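Local coordinates for protein anopheles gambiae adenosine kinase (Anopheles gambiae, PDB 3LOO) that phosphorylates adenosine to AMP as an adenosine kinase of the pfkB carbohydrate kinase family and binds bis(adenosine)-5'-tetraphosphate, at residues A[112-115]-A[116-120]; A[256-259]-A[260-263]; A[329-332]-A[333-337]; A[339-342]-A[343-347]. All coordinates share one frame; numbering follows the deposited sequence.

All four contacts are local: three run along successive turns of a helix and contact 3 lies at a helix start. Contacts 3 and 4 share helix 333-350. Contact 3 begins that helix and contact 4 carries it past the bound bis(adenosine)-5'-tetraphosphate, with centres about 14 Å apart. Contact 4 is the one that touches the ligand, through Ile341 and Ala344. Contacts 1 and 2 stand back from it. In contact 1 the side chain of Leu115 is about 8 Å from the bis(adenosine)-5'-tetraphosphate. In contact 2 the side chain of Leu256 is about 9 Å from the bis(adenosine)-5'-tetraphosphate. Contacts 1 and 2 lie on opposite sides of the chain's centre, with their own centres about 38 Å apart.

Contact 1. Residues A[112-115]-A[116-120]; sequences ARIL and EERAT
Ile114 and Arg118 sit one turn apart on helix 110-122 and run side by side in the same direction. Ile114 CG2 lies over one face of the Arg118 guanidinium, 4.0 Å from Arg118 NH1 and offset toward the rim of the group. The arginine reaches this place by bending at chi2 (-85°), which folds the chain back along the helix. Its CG rests 3.1 Å from Ile114 O. Beneath the side chains runs the ordinary alpha-helical bonding. Arg118 N gives its hydrogen to Ile114 O at 3.1 Å, and Ala119 N reaches Leu115 O at 2.9 Å. Arg113 and Glu117 have opposite charges, but Arg113 NE and Glu117 OE2 remain 5.3 Å apart. Further out, the helix links strands 100-107 and 125-131 as a beta-alpha-beta unit. Leu115 and Ala119 are buried: Leu115 packs on Leu34 and Tyr128, and Ala119 on Val126 and Gln84. Glu116 OE1 has a long, weak ion pair with Arg130. The outer side of this turn is therefore joined by methyl-to-guanidinium packing and backbone hydrogen bonds, with no salt bridge between its own charged side chains.

Contact 2. Residues A[256-259]-A[260-263]; sequences LREI and GKRI
Glu258 and Arg262 meet on one turn of helix 256-264, which packs beside helix 239-248 and against strands 276-281 and 284-290 of the large, mostly parallel sheet. Among the polar contacts, the ion pair is a loose one. Glu258 OE2 lies at the guanidinium edge, in its plane, but is 3.9 Å from Arg262 NH1, a long salt bridge. The carboxylate and guanidinium planes are turned 62° apart. Glu258 CG is anti to the backbone N (chi1 169°), and the chain then bends at chi2. Arg262 bends at both chi2 and chi3. The carboxylate thus lies against the arginine's aliphatic part, with Glu258 OE2 3.5 Å from Arg262 CG. The other two basic residues find their acids elsewhere: Arg257 pairs with Glu298 and Lys261 with Asp294, so this helix is tied by charge to neighbouring parts of the chain. The aliphatic stem of Lys261 runs close over the preceding turn, with its CG 3.2 Å from Arg257 O. Backbone bonds join the two segments throughout. Gly260 N meets Leu256 O at 2.9 Å, and Lys261 N meets Arg257 O at 3.0 Å. The apolar contact belongs to the buried side. Ile259 and Ile263 lie alongside one another, pointing the same way, and touch Ala246 and Leu245 of helix 239-248 respectively. They meet through one methyl from each, Ile259 CG2 and Ile263 CD1, 3.8 Å apart.

Contact 3. Residues A[329-332]-A[333-337]; sequences QSRT and VDVCI
Arg331 packs against Val335 where a short loop turns into helix 333-350. Just before it, Ser330 takes a positive phi and is the C' residue of a Schellman motif that ends helix 315-328. Ser330 N returns to Leu327 O, and Arg331 N to Gln326 O. Arg331 then lays its side chain over the first turn of the next helix. Its CB is 3.8 Å from Val335 CG1. Bends at chi2 and chi3 bring the guanidinium back over the valine, so that Val335 CG1 lies over the centre of one face, 4.2 Å from Arg331 CZ. The exposed arginine thus packs its CB and one guanidinium face on a valine methyl. Thr332 follows at the N-cap position. Its side chain does not cap the helix. OG1 lies between the backbone N and the carbonyl carbon (chi1 53°) and gives its hydrogen to the Asp334 carboxylate. The bond is very short, 2.5 Å from Thr332 OG1 to Asp334 OD1. That length may partly reflect coordinate error and is no sign of unusual strength. Asp334 OD2 also has a weak, long ion pair with Lys338. Val335 CB stands 3.5 Å from Thr332 O. Deeper in the turn, Cys336 packs on Phe323 and Gln326 of helix 315-328. A helical bond across this junction runs from Cys336 N to Thr332 O, 3.0 Å long, with the donor in the carbonyl plane.

Contact 4. Residues A[339-342]-A[343-347]; sequences CGIW and AAREI. With B4P (bis(adenosine)-5'-tetraphosphate), chain D.
Helix 333-350 forms part of the ligand pocket in this pfkB-family kinase, and its middle turns meet one adenosine half of bis(adenosine)-5'-tetraphosphate. Ala344 CB comes 3.4 Å from the ribose ring oxygen O4F of the ligand. Ile341 CG2 approaches the ribose hydroxyl oxygen O2F at 3.8 Å. The same methyl touches Arg345 CD at 4.0 Å, where the two side chains cross. Arg345 NE is hydrogen-bonded to Gln302 O, which holds that nitrogen.

Another side of the helix carries Trp342 and Glu346. Trp342 CG is anti to the backbone N (chi1 170°), and Glu346 bends at chi2 to place its CG over one face of the ring. This is a CH-pi contact, with Glu346 CG 3.9 Å from the centroid of the Trp342 six-membered ring and 21° off the normal. The carboxylate plane is inclined 37° to the ring. Glu346 OE2 lies near Trp342 NE1, but the angle is too poor for a hydrogen bond. A water joins Glu346 OE2 to the Trp342 backbone, donating to Trp342 O at 2.9 Å and to Glu346 OE2 at 2.6 Å. Glu346 OE1 forms a salt bridge with Arg350. Ala343 packs on Val89 and Ile93 of helix 82-94, and Trp342 also meets Phe361.

The chemistry is divided by side: small or branched apolar groups meet the ribose, while the glutamate's charge, which the water and Arg350 would be expected to stabilise, lies on the tryptophan side.

Contact 1. Residues A[112-115]-A[116-120]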
loop_
_atom_site.group_PDB
_atom_site.type_symbol
_atom_site.label_atom_id
_atom_site.label_comp_id
_atom_site.label_asym_id
_atom_site.label_seq_id
_atom_site.Cartn_x
_atom_site.Cartn_y
_atom_site.Cartn_z
ATOM N N ALA A 112 -8.620 15.570 7.129
ATOM C CA ALA A 112 -7.270 15.790 6.636
ATOM C C ALA A 112 -6.281 16.124 7.774
ATOM O O ALA A 112 -5.132 15.691 7.703
ATOM C CB ALA A 112 -7.220 16.868 5.549
ATOM N N ARG A 113 -6.712 16.865 8.810
ATOM C CA ARG A 113 -5.771 17.194 9.936
ATOM C C ARG A 113 -5.460 15.992 10.786
ATOM O O ARG A 113 -4.354 15.899 11.299
ATOM C CB ARG A 113 -6.270 18.277 10.908
ATOM C CG ARG A 113 -7.360 19.134 10.427
ATOM C CD ARG A 113 -7.781 20.170 11.486
ATOM N NE ARG A 113 -6.721 21.137 11.662
ATOM C CZ ARG A 113 -6.640 22.252 10.960
ATOM N NH1 ARG A 113 -5.632 23.096 11.153
ATOM N NH2 ARG A 113 -7.571 22.510 10.072
ATOM N N ILE A 114 -6.430 15.087 10.985
ATOM C CA ILE A 114 -6.114 13.831 11.661
ATOM C C ILE A 114 -5.005 13.067 10.904
ATOM O O ILE A 114 -4.045 12.571 11.527
ATOM C CB ILE A 114 -7.372 12.911 11.846
ATOM C CG1 ILE A 114 -8.381 13.525 12.845
ATOM C CG2 ILE A 114 -6.956 11.515 12.308
ATOM C CD1 ILE A 114 -9.847 13.143 12.548
ATOM N N LEU A 115 -5.134 12.977 9.568
ATOM C CA LEU A 115 -4.141 12.259 8.725
ATOM C C LEU A 115 -2.776 12.984 8.765
ATOM O O LEU A 115 -1.751 12.390 9.021
ATOM C CB LEU A 115 -4.634 12.158 7.275
ATOM C CG LEU A 115 -5.913 11.334 7.066
ATOM C CD1 LEU A 115 -6.134 11.124 5.566
ATOM C CD2 LEU A 115 -5.847 9.974 7.820
ATOM N N GLU A 116 -2.790 14.268 8.490
ATOM C CA GLU A 116 -1.592 15.101 8.556
ATOM C C GLU A 116 -0.811 14.960 9.855
ATOM O O GLU A 116 0.395 14.713 9.861
ATOM C CB GLU A 116 -2.029 16.537 8.459
ATOM C CG GLU A 116 -1.929 17.119 7.113
ATOM C CD GLU A 116 -0.760 18.028 7.015
ATOM O OE1 GLU A 116 -0.580 18.689 5.958
ATOM O OE2 GLU A 116 -0.017 18.070 8.009
ATOM N N GLU A 117 -1.518 15.148 10.967
ATOM C CA GLU A 117 -0.882 15.105 12.263
ATOM C C GLU A 117 -0.314 13.747 12.568
ATOM O O GLU A 117 0.831 13.684 12.990
ATOM C CB GLU A 117 -1.827 15.600 13.370
ATOM C CG GLU A 117 -2.084 17.092 13.176
ATOM C CD GLU A 117 -2.968 17.714 14.236
ATOM O OE1 GLU A 117 -3.846 17.009 14.785
ATOM O OE2 GLU A 117 -2.787 18.930 14.500
ATOM N N ARG A 118 -1.077 12.661 12.362
ATOM C CA ARG A 118 -0.529 11.310 12.605
ATOM C C ARG A 118 0.682 10.987 11.715
ATOM O O ARG A 118 1.696 10.463 12.183
ATOM C CB ARG A 118 -1.573 10.186 12.402
ATOM C CG ARG A 118 -2.826 10.311 13.256
ATOM C CD ARG A 118 -2.722 9.723 14.693
ATOM N NE ARG A 118 -3.868 10.217 15.484
ATOM C CZ ARG A 118 -5.121 9.741 15.440
ATOM N NH1 ARG A 118 -5.446 8.693 14.670
ATOM N NH2 ARG A 118 -6.064 10.314 16.182
ATOM N N ALA A 119 0.579 11.253 10.421
ATOM C CA ALA A 119 1.685 10.893 9.541
ATOM C C ALA A 119 2.932 11.780 9.837
ATOM O O ALA A 119 4.034 11.263 9.923
ATOM C CB ALA A 119 1.269 10.943 8.074
ATOM N N THR A 120 2.741 13.079 10.038
ATOM C CA THR A 120 3.864 13.962 10.441
ATOM C C THR A 120 4.477 13.555 11.795
ATOM O O THR A 120 5.675 13.541 11.913
ATOM C CB THR A 120 3.479 15.475 10.429
ATOM O OG1 THR A 120 3.186 15.863 9.079
ATOM C CG2 THR A 120 4.680 16.377 10.921
#

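Contact 2. Residues A[256-259]-A[260-263]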
loop_
_atom_site.group_PDB
_atom_site.type_symbol
_atom_site.label_atom_id
_atom_site.label_comp_id
_atom_site.label_asym_id
_atom_site.label_seq_id
_atom_site.Cartn_x
_atom_site.Cartn_y
_atom_site.Cartn_z
ATOM N N LEU A 256 1.002 -20.431 -6.304
ATOM C CA LEU A 256 1.590 -19.119 -6.060
ATOM C C LEU A 256 3.041 -19.040 -6.501
ATOM O O LEU A 256 3.490 -17.999 -6.991
ATOM C CB LEU A 256 1.495 -18.765 -4.583
ATOM C CG LEU A 256 0.103 -18.501 -4.037
ATOM C CD1 LEU A 256 0.242 -18.324 -2.548
ATOM C CD2 LEU A 256 -0.537 -17.276 -4.706
ATOM N N ARG A 257 3.786 -20.136 -6.321
ATOM C CA ARG A 257 5.198 -20.146 -6.725
ATOM C C ARG A 257 5.313 -19.957 -8.236
ATOM O O ARG A 257 6.095 -19.147 -8.712
ATOM C CB ARG A 257 5.898 -21.438 -6.253
ATOM C CG ARG A 257 6.036 -21.498 -4.719
ATOM C CD ARG A 257 6.402 -22.879 -4.223
ATOM N NE ARG A 257 6.588 -22.855 -2.769
ATOM C CZ ARG A 257 5.594 -22.752 -1.882
ATOM N NH1 ARG A 257 4.331 -22.642 -2.285
ATOM N NH2 ARG A 257 5.857 -22.745 -0.581
ATOM N N GLU A 258 4.486 -20.680 -8.983
ATOM C CA GLU A 258 4.471 -20.587 -10.428
ATOM C C GLU A 258 4.039 -19.206 -10.892
ATOM O O GLU A 258 4.599 -18.645 -11.838
ATOM C CB GLU A 258 3.516 -21.660 -10.988
ATOM C CG GLU A 258 3.211 -21.513 -12.474
ATOM C CD GLU A 258 4.433 -21.772 -13.341
ATOM O OE1 GLU A 258 5.392 -22.425 -12.847
ATOM O OE2 GLU A 258 4.436 -21.319 -14.526
ATOM N N ILE A 259 3.015 -18.663 -10.241
ATOM C CA ILE A 259 2.524 -17.333 -10.601
ATOM C C ILE A 259 3.656 -16.317 -10.376
ATOM O O ILE A 259 3.951 -15.533 -11.255
ATOM C CB ILE A 259 1.227 -16.949 -9.809
ATOM C CG1 ILE A 259 0.040 -17.836 -10.222
ATOM C CG2 ILE A 259 0.850 -15.457 -10.046
ATOM C CD1 ILE A 259 -1.056 -17.910 -9.156
ATOM N N GLY A 260 4.299 -16.368 -9.203
ATOM C CA GLY A 260 5.458 -15.473 -8.910
ATOM C C GLY A 260 6.565 -15.522 -9.949
ATOM O O GLY A 260 7.085 -14.471 -10.390
ATOM N N LYS A 261 6.915 -16.743 -10.377
ATOM C CA LYS A 261 7.948 -16.938 -11.402
ATOM C C LYS A 261 7.569 -16.299 -12.725
ATOM O O LYS A 261 8.404 -15.646 -13.349
ATOM C CB LYS A 261 8.263 -18.430 -11.605
ATOM C CG LYS A 261 8.793 -19.117 -10.351
ATOM C CD LYS A 261 8.692 -20.655 -10.474
ATOM C CE LYS A 261 9.758 -21.300 -9.633
ATOM N NZ LYS A 261 9.395 -22.721 -9.296
ATOM N N ARG A 262 6.324 -16.507 -13.166
ATOM C CA ARG A 262 5.856 -15.932 -14.420
ATOM C C ARG A 262 5.889 -14.406 -14.369
ATOM O O ARG A 262 6.326 -13.764 -15.327
ATOM C CB ARG A 262 4.402 -16.366 -14.764
ATOM C CG ARG A 262 4.143 -17.842 -15.061
ATOM C CD ARG A 262 4.321 -18.205 -16.531
ATOM N NE ARG A 262 3.206 -17.885 -17.442
ATOM C CZ ARG A 262 2.116 -18.650 -17.661
ATOM N NH1 ARG A 262 1.884 -19.783 -16.983
ATOM N NH2 ARG A 262 1.224 -18.249 -18.550
ATOM N N ILE A 263 5.384 -13.821 -13.283
ATOM C CA ILE A 263 5.439 -12.350 -13.158
ATOM C C ILE A 263 6.910 -11.848 -13.147
ATOM O O ILE A 263 7.253 -10.890 -13.851
ATOM C CB ILE A 263 4.733 -11.854 -11.885
ATOM C CG1 ILE A 263 3.228 -12.238 -11.882
ATOM C CG2 ILE A 263 4.971 -10.328 -11.704
ATOM C CD1 ILE A 263 2.596 -12.156 -10.419
#

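Contact 3. Residues A[329-332]-A[333-337]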
loop_
_atom_site.group_PDB
_atom_site.type_symbol
_atom_site.label_atom_id
_atom_site.label_comp_id
_atom_site.label_asym_id
_atom_site.label_seq_id
_atom_site.Cartn_x
_atom_site.Cartn_y
_atom_site.Cartn_z
ATOM N N GLN A 329 18.351 1.324 4.135
ATOM C CA GLN A 329 19.611 1.139 4.835
ATOM C C GLN A 329 20.510 0.136 4.105
ATOM O O GLN A 329 21.406 -0.426 4.728
ATOM C CB GLN A 329 19.318 0.659 6.261
ATOM C CG GLN A 329 18.559 1.705 7.069
ATOM C CD GLN A 329 18.295 1.277 8.470
ATOM O OE1 GLN A 329 17.292 0.616 8.773
ATOM N NE2 GLN A 329 19.182 1.661 9.357
ATOM N N SER A 330 20.236 -0.089 2.806
ATOM C CA SER A 330 20.953 -1.040 1.941
ATOM C C SER A 330 21.130 -2.455 2.480
ATOM O O SER A 330 22.146 -3.079 2.196
ATOM C CB SER A 330 22.360 -0.529 1.548
ATOM O OG SER A 330 22.344 0.829 1.187
ATOM N N ARG A 331 20.184 -2.972 3.252
ATOM C CA ARG A 331 20.329 -4.340 3.751
ATOM C C ARG A 331 19.899 -5.315 2.662
ATOM O O ARG A 331 19.270 -4.895 1.690
ATOM C CB ARG A 331 19.520 -4.514 5.025
ATOM C CG ARG A 331 19.842 -3.403 6.045
ATOM C CD ARG A 331 21.265 -3.536 6.631
ATOM N NE ARG A 331 21.137 -3.926 8.039
ATOM C CZ ARG A 331 21.477 -5.099 8.560
ATOM N NH1 ARG A 331 22.027 -6.049 7.821
ATOM N NH2 ARG A 331 21.272 -5.310 9.849
ATOM N N THR A 332 20.247 -6.593 2.781
ATOM C CA THR A 332 19.891 -7.549 1.721
ATOM C C THR A 332 18.422 -7.902 1.863
ATOM O O THR A 332 17.831 -7.676 2.912
ATOM C CB THR A 332 20.703 -8.856 1.787
ATOM O OG1 THR A 332 20.576 -9.385 3.097
ATOM C CG2 THR A 332 22.210 -8.597 1.492
ATOM N N VAL A 333 17.868 -8.511 0.822
ATOM C CA VAL A 333 16.440 -8.790 0.730
ATOM C C VAL A 333 15.941 -9.645 1.903
ATOM O O VAL A 333 14.838 -9.445 2.372
ATOM C CB VAL A 333 16.086 -9.412 -0.656
ATOM C CG1 VAL A 333 16.737 -10.794 -0.856
ATOM C CG2 VAL A 333 14.587 -9.478 -0.859
ATOM N N ASP A 334 16.756 -10.585 2.381
ATOM C CA ASP A 334 16.320 -11.462 3.463
ATOM C C ASP A 334 16.127 -10.687 4.748
ATOM O O ASP A 334 15.209 -10.969 5.519
ATOM C CB ASP A 334 17.299 -12.635 3.664
ATOM C CG ASP A 334 18.712 -12.174 4.052
ATOM O OD1 ASP A 334 19.389 -11.550 3.210
ATOM O OD2 ASP A 334 19.143 -12.422 5.206
ATOM N N VAL A 335 16.992 -9.703 4.978
ATOM C CA VAL A 335 16.818 -8.814 6.116
ATOM C C VAL A 335 15.601 -7.882 5.892
ATOM O O VAL A 335 14.886 -7.571 6.820
ATOM C CB VAL A 335 18.119 -7.981 6.386
ATOM C CG1 VAL A 335 17.886 -6.875 7.465
ATOM C CG2 VAL A 335 19.270 -8.942 6.802
ATOM N N CYS A 336 15.405 -7.410 4.672
ATOM C CA CYS A 336 14.232 -6.554 4.384
ATOM C C CYS A 336 12.955 -7.297 4.700
ATOM O O CYS A 336 12.066 -6.746 5.331
ATOM C CB CYS A 336 14.246 -6.083 2.939
ATOM S SG CYS A 336 15.672 -5.020 2.620
ATOM N N ILE A 337 12.894 -8.565 4.299
ATOM C CA ILE A 337 11.675 -9.365 4.500
ATOM C C ILE A 337 11.451 -9.714 5.979
ATOM O O ILE A 337 10.310 -9.668 6.469
ATOM C CB ILE A 337 11.661 -10.616 3.600
ATOM C CG1 ILE A 337 11.518 -10.167 2.136
ATOM C CG2 ILE A 337 10.539 -11.664 4.065
ATOM C CD1 ILE A 337 11.790 -11.256 1.091
#

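Contact 4. Residues A[339-342]-A[343-347]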
loop_
_atom_site.group_PDB
_atom_site.type_symbol
_atom_site.label_atom_id
_atom_site.label_comp_id
_atom_site.label_asym_id
_atom_site.label_seq_id
_atom_site.Cartn_x
_atom_site.Cartn_y
_atom_site.Cartn_z
ATOM N N CYS A 339 12.474 -7.966 8.560
ATOM C CA CYS A 339 11.946 -6.747 9.192
ATOM C C CYS A 339 10.457 -6.529 8.886
ATOM O O CYS A 339 9.700 -6.096 9.753
ATOM C CB CYS A 339 12.764 -5.519 8.805
ATOM S SG CYS A 339 12.276 -4.021 9.716
ATOM N N GLY A 340 10.048 -6.824 7.645
ATOM C CA GLY A 340 8.635 -6.763 7.234
ATOM C C GLY A 340 7.763 -7.656 8.096
ATOM O O GLY A 340 6.720 -7.241 8.599
ATOM N N ILE A 341 8.200 -8.891 8.286
ATOM C CA ILE A 341 7.430 -9.832 9.089
ATOM C C ILE A 341 7.381 -9.392 10.538
ATOM O O ILE A 341 6.347 -9.469 11.171
ATOM C CB ILE A 341 7.991 -11.273 8.993
ATOM C CG1 ILE A 341 7.823 -11.791 7.557
ATOM C CG2 ILE A 341 7.256 -12.196 10.011
ATOM C CD1 ILE A 341 8.683 -13.014 7.236
ATOM N N TRP A 342 8.507 -8.911 11.052
ATOM C CA TRP A 342 8.583 -8.394 12.423
ATOM C C TRP A 342 7.617 -7.211 12.627
ATOM O O TRP A 342 6.880 -7.156 13.621
ATOM C CB TRP A 342 10.032 -7.988 12.752
ATOM C CG TRP A 342 10.158 -7.233 14.027
ATOM C CD1 TRP A 342 10.277 -7.766 15.295
ATOM C CD2 TRP A 342 10.160 -5.808 14.187
ATOM N NE1 TRP A 342 10.364 -6.753 16.216
ATOM C CE2 TRP A 342 10.299 -5.543 15.568
ATOM C CE3 TRP A 342 10.060 -4.726 13.291
ATOM C CZ2 TRP A 342 10.328 -4.233 16.086
ATOM C CZ3 TRP A 342 10.095 -3.432 13.799
ATOM C CH2 TRP A 342 10.222 -3.197 15.192
ATOM N N ALA A 343 7.589 -6.300 11.656
ATOM C CA ALA A 343 6.777 -5.084 11.760
ATOM C C ALA A 343 5.295 -5.387 11.704
ATOM O O ALA A 343 4.500 -4.826 12.476
ATOM C CB ALA A 343 7.154 -4.089 10.656
ATOM N N ALA A 344 4.913 -6.260 10.776
ATOM C CA ALA A 344 3.538 -6.704 10.689
ATOM C C ALA A 344 3.093 -7.310 12.029
ATOM O O ALA A 344 2.018 -7.001 12.531
ATOM C CB ALA A 344 3.391 -7.699 9.575
ATOM N N ARG A 345 3.945 -8.135 12.627
ATOM C CA ARG A 345 3.593 -8.792 13.886
ATOM C C ARG A 345 3.466 -7.810 15.076
ATOM O O ARG A 345 2.585 -7.987 15.926
ATOM C CB ARG A 345 4.547 -9.964 14.169
ATOM C CG ARG A 345 4.457 -11.084 13.073
ATOM C CD ARG A 345 5.251 -12.392 13.413
ATOM N NE ARG A 345 4.765 -13.026 14.644
ATOM C CZ ARG A 345 5.272 -12.802 15.862
ATOM N NH1 ARG A 345 6.291 -11.968 16.024
ATOM N NH2 ARG A 345 4.763 -13.422 16.921
ATOM N N GLU A 346 4.316 -6.771 15.104
ATOM C CA GLU A 346 4.184 -5.644 16.057
ATOM C C GLU A 346 2.858 -4.896 15.914
ATOM O O GLU A 346 2.171 -4.628 16.915
ATOM C CB GLU A 346 5.322 -4.635 15.887
ATOM C CG GLU A 346 6.708 -5.113 16.272
ATOM C CD GLU A 346 6.807 -5.573 17.700
ATOM O OE1 GLU A 346 6.221 -4.932 18.587
ATOM O OE2 GLU A 346 7.481 -6.595 17.926
ATOM N N ILE A 347 2.508 -4.562 14.671
ATOM C CA ILE A 347 1.297 -3.819 14.350
ATOM C C ILE A 347 0.043 -4.629 14.721
ATOM O O ILE A 347 -0.963 -4.054 15.163
ATOM C CB ILE A 347 1.305 -3.386 12.852
ATOM C CG1 ILE A 347 2.153 -2.116 12.653
ATOM C CG2 ILE A 347 -0.093 -3.271 12.250
ATOM C CD1 ILE A 347 1.575 -0.837 13.259
HETATM P PA B4P D . -5.882 -4.719 5.210
HETATM O O1A B4P D . -6.039 -4.667 6.722
HETATM O O2A B4P D . -7.065 -5.241 4.397
HETATM O O3A B4P D . -4.719 -5.790 4.935
HETATM P PB B4P D . -3.398 -5.397 4.133
HETATM O O1B B4P D . -2.519 -4.439 4.940
HETATM O O2B B4P D . -3.666 -5.118 2.664
HETATM O O3B B4P D . -2.923 -6.960 4.445
HETATM P PG B4P D . -2.572 -8.118 3.382
HETATM O O1G B4P D . -3.742 -8.994 3.092
HETATM O O2G B4P D . -1.970 -7.427 2.174
HETATM O O3G B4P D . -1.417 -8.968 4.094
HETATM P PD B4P D . -1.426 -10.458 4.711
HETATM O O1D B4P D . -2.734 -10.673 5.378
HETATM O O2D B4P D . -0.893 -11.475 3.741
HETATM O O5E B4P D . -5.371 -3.284 4.643
HETATM C C5E B4P D . -6.049 -2.214 5.262
HETATM C C4E B4P D . -5.768 -0.867 4.660
HETATM O O4E B4P D . -6.105 -0.792 3.275
HETATM C C3E B4P D . -6.676 0.131 5.324
HETATM O O3E B4P D . -5.826 0.858 6.233
HETATM C C2E B4P D . -7.159 1.037 4.197
HETATM O O2E B4P D . -6.990 2.441 4.432
HETATM C C1E B4P D . -6.363 0.554 2.970
HETATM N N9A B4P D . -7.200 0.653 1.761
HETATM C C8A B4P D . -8.335 -0.041 1.456
HETATM N N7A B4P D . -8.778 0.388 0.238
HETATM C C5A B4P D . -7.948 1.375 -0.214
HETATM C C6A B4P D . -7.882 2.170 -1.370
HETATM N N6A B4P D . -8.813 2.111 -2.372
HETATM N N1A B4P D . -6.884 3.083 -1.482
HETATM C C2A B4P D . -5.927 3.199 -0.528
HETATM N N3A B4P D . -5.961 2.439 0.579
HETATM C C4A B4P D . -6.948 1.522 0.751
HETATM O O5F B4P D . -0.353 -10.226 5.878
HETATM C C5F B4P D . 0.880 -9.556 5.647
HETATM C C4F B4P D . 1.809 -9.951 6.794
HETATM O O4F B4P D . 1.172 -9.806 8.076
HETATM C C3F B4P D . 2.137 -11.433 6.743
HETATM O O3F B4P D . 3.161 -11.663 5.784
HETATM C C2F B4P D . 2.559 -11.717 8.172
HETATM O O2F B4P D . 3.936 -11.342 8.375
HETATM C C1F B4P D . 1.608 -10.823 8.988
HETATM N N9B B4P D . 0.425 -11.659 9.368
HETATM C C8B B4P D . -0.783 -11.640 8.770
HETATM N N7B B4P D . -1.626 -12.529 9.349
HETATM C C5B B4P D . -0.965 -13.151 10.348
HETATM C C6B B4P D . -1.270 -14.145 11.274
HETATM N N6B B4P D . -2.514 -14.688 11.274
HETATM N N1B B4P D . -0.324 -14.544 12.180
HETATM C C2B B4P D . 0.920 -14.002 12.184
HETATM N N3B B4P D . 1.280 -13.035 11.293
HETATM C C4B B4P D . 0.391 -12.579 10.356
HETATM O O HOH W 1 7.251 -8.467 16.151
#